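Local coordinates for glyoxalase family protein, putative (Bacillus anthracis, PDB 2QQZ) that is of unknown function but belongs to the glyoxalase/bleomycin resistance protein/dioxygenase superfamily, so may act as a metal-dependent enzyme or a small-molecule-binding protein, at residues Arg27-Glu32 with Ser112-Asn117. Numbering follows the deposited sequence.
Sequences RAFYGE and SDPFGN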
loop_
_atom_site.group_PDB
_atom_site.type_symbol
_atom_site.label_atom_id
_atom_site.label_comp_id
_atom_site.label_asym_id
_atom_site.label_seq_id
_atom_site.Cartn_x
_atom_site.Cartn_y
_atom_site.Cartn_z
ATOM N N ARG A 27 -12.488 8.838 9.769
ATOM C CA ARG A 27 -12.326 10.282 9.607
ATOM C C ARG A 27 -11.642 10.870 10.831
ATOM O O ARG A 27 -10.755 11.711 10.685
ATOM C CB ARG A 27 -13.666 10.988 9.294
ATOM C CG ARG A 27 -14.294 10.432 8.031
ATOM C CD ARG A 27 -15.402 11.218 7.404
ATOM N NE ARG A 27 -16.711 10.663 7.650
ATOM C CZ ARG A 27 -17.550 10.171 6.734
ATOM N NH1 ARG A 27 -18.725 9.738 7.155
ATOM N NH2 ARG A 27 -17.249 10.121 5.431
ATOM N N ALA A 28 -12.024 10.422 12.030
ATOM C CA ALA A 28 -11.367 10.915 13.231
ATOM C C ALA A 28 -9.844 10.642 13.212
ATOM O O ALA A 28 -9.041 11.502 13.622
ATOM C CB ALA A 28 -12.046 10.368 14.512
ATOM N N PHE A 29 -9.428 9.483 12.700
ATOM C CA PHE A 29 -8.033 9.140 12.742
ATOM C C PHE A 29 -7.259 9.613 11.498
ATOM O O PHE A 29 -6.317 10.426 11.625
ATOM C CB PHE A 29 -7.842 7.637 12.959
ATOM C CG PHE A 29 -6.394 7.210 12.970
ATOM C CD1 PHE A 29 -5.640 7.260 14.163
ATOM C CD2 PHE A 29 -5.795 6.755 11.800
ATOM C CE1 PHE A 29 -4.312 6.832 14.170
ATOM C CE2 PHE A 29 -4.467 6.321 11.803
ATOM C CZ PHE A 29 -3.736 6.378 13.001
ATOM N N TYR A 30 -7.682 9.168 10.313
ATOM C CA TYR A 30 -6.972 9.504 9.088
ATOM C C TYR A 30 -7.037 10.983 8.744
ATOM O O TYR A 30 -6.053 11.568 8.234
ATOM C CB TYR A 30 -7.465 8.625 7.915
ATOM C CG TYR A 30 -6.962 7.222 8.018
ATOM C CD1 TYR A 30 -5.643 6.890 7.646
ATOM C CD2 TYR A 30 -7.796 6.211 8.503
ATOM C CE1 TYR A 30 -5.170 5.581 7.770
ATOM C CE2 TYR A 30 -7.328 4.896 8.645
ATOM C CZ TYR A 30 -6.004 4.592 8.277
ATOM O OH TYR A 30 -5.527 3.289 8.368
ATOM N N GLY A 31 -8.192 11.578 9.050
ATOM C CA GLY A 31 -8.458 12.955 8.758
ATOM C C GLY A 31 -8.001 13.845 9.890
ATOM O O GLY A 31 -7.069 14.635 9.708
ATOM N N GLU A 32 -8.631 13.744 11.051
ATOM C CA GLU A 32 -8.295 14.680 12.118
ATOM C C GLU A 32 -6.899 14.429 12.712
ATOM O O GLU A 32 -6.047 15.331 12.719
ATOM C CB GLU A 32 -9.379 14.738 13.201
ATOM C CG GLU A 32 -10.540 15.694 12.885
ATOM C CD GLU A 32 -10.097 17.129 12.571
ATOM O OE1 GLU A 32 -9.613 17.863 13.462
ATOM O OE2 GLU A 32 -10.253 17.522 11.404
ATOM N N SER A 112 -1.043 1.978 15.003
ATOM C CA SER A 112 -2.227 1.235 14.590
ATOM C C SER A 112 -3.376 2.230 14.379
ATOM O O SER A 112 -3.592 3.145 15.182
ATOM C CB SER A 112 -2.641 0.221 15.663
ATOM O OG SER A 112 -1.632 -0.787 15.804
ATOM N N ASP A 113 -4.148 2.060 13.321
ATOM C CA ASP A 113 -5.362 2.901 13.190
ATOM C C ASP A 113 -6.425 2.358 14.184
ATOM O O ASP A 113 -6.144 1.398 14.924
ATOM C CB ASP A 113 -5.891 2.983 11.732
ATOM C CG ASP A 113 -6.494 1.654 11.218
ATOM O OD1 ASP A 113 -6.757 0.736 12.046
ATOM O OD2 ASP A 113 -6.761 1.561 9.991
ATOM N N PRO A 114 -7.622 2.984 14.235
ATOM C CA PRO A 114 -8.632 2.549 15.185
ATOM C C PRO A 114 -9.074 1.083 14.968
ATOM O O PRO A 114 -9.659 0.509 15.898
ATOM C CB PRO A 114 -9.784 3.508 14.892
ATOM C CG PRO A 114 -9.131 4.645 14.355
ATOM C CD PRO A 114 -8.122 4.128 13.463
ATOM N N PHE A 115 -8.734 0.444 13.838
ATOM C CA PHE A 115 -9.293 -0.897 13.540
ATOM C C PHE A 115 -8.201 -1.946 13.692
ATOM O O PHE A 115 -8.445 -3.140 13.499
ATOM C CB PHE A 115 -9.869 -0.948 12.120
ATOM C CG PHE A 115 -10.619 0.301 11.761
ATOM C CD1 PHE A 115 -11.818 0.625 12.446
ATOM C CD2 PHE A 115 -10.092 1.200 10.847
ATOM C CE1 PHE A 115 -12.489 1.831 12.182
ATOM C CE2 PHE A 115 -10.775 2.457 10.555
ATOM C CZ PHE A 115 -11.947 2.752 11.230
ATOM N N GLY A 116 -7.010 -1.488 14.084
ATOM C CA GLY A 116 -5.920 -2.366 14.350
ATOM C C GLY A 116 -4.983 -2.568 13.155
ATOM O O GLY A 116 -4.086 -3.406 13.254
ATOM N N ASN A 117 -5.193 -1.864 12.042
ATOM C CA ASN A 117 -4.234 -1.908 10.894
ATOM C C ASN A 117 -2.951 -1.124 11.233
ATOM O O ASN A 117 -3.031 -0.002 11.777
ATOM C CB ASN A 117 -4.822 -1.284 9.613
ATOM C CG ASN A 117 -6.081 -1.962 9.160
ATOM O OD1 ASN A 117 -6.079 -3.157 8.846
ATOM N ND2 ASN A 117 -7.162 -1.195 9.088
#
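The D-P-F-G-N turn that joins the last two strands, 106-112 and 118-124, packs against helix 23-33: D113 meets both F29 and Y30, and P114 packs on F29. Y30 donates its hydroxyl to the carboxylate: OH lies 2.7 Å from D113 OD2 and takes that oxygen's anti lone pair, with the phenol ring nearly perpendicular to the carboxylate plane. On its syn side the same oxygen receives N117 ND2, 2.9 Å from OD2 in an almost straight bond. The other oxygen serves the backbone. F115 N, 2.7 Å from D113 OD1, closes an Asx turn, and N117 N approaches OD1 from the opposite face of the carboxylate. With four N-H and O-H groups gripping it, the buried carboxylate is pinned in rotation, and these donors would be expected to stabilise its negative charge. D113 reaches them with CG between its own backbone N and carbonyl carbon (chi1 70°), folded back over the type I turn from D113 to G116.

This is a hairpin of the second of two four-stranded sheets, each with strand order 1-4-3-2, the paired beta-alpha-beta-beta-beta arrangement of the glyoxalase superfamily; helix 23-33 follows strand 8-18, an outermost strand of the other sheet. N117 ND2 also bonds to A17 O, so the turn reaches that strand directly.

Beside the polar bond, F29 sends its ring out with CG anti to the backbone N (chi1 178°). D113 CA sits over one face in a CH-pi contact, 3.9 Å from the F29 ring centroid, while D113 CB comes 3.6 Å from F29 CE2. P114 packs at the root of this side chain, its CG 3.5 Å from F29 CB. F29 CD2 lies over the centre of the Y30 ring, and Y30 also touches I60 and I62 of strand 58-64.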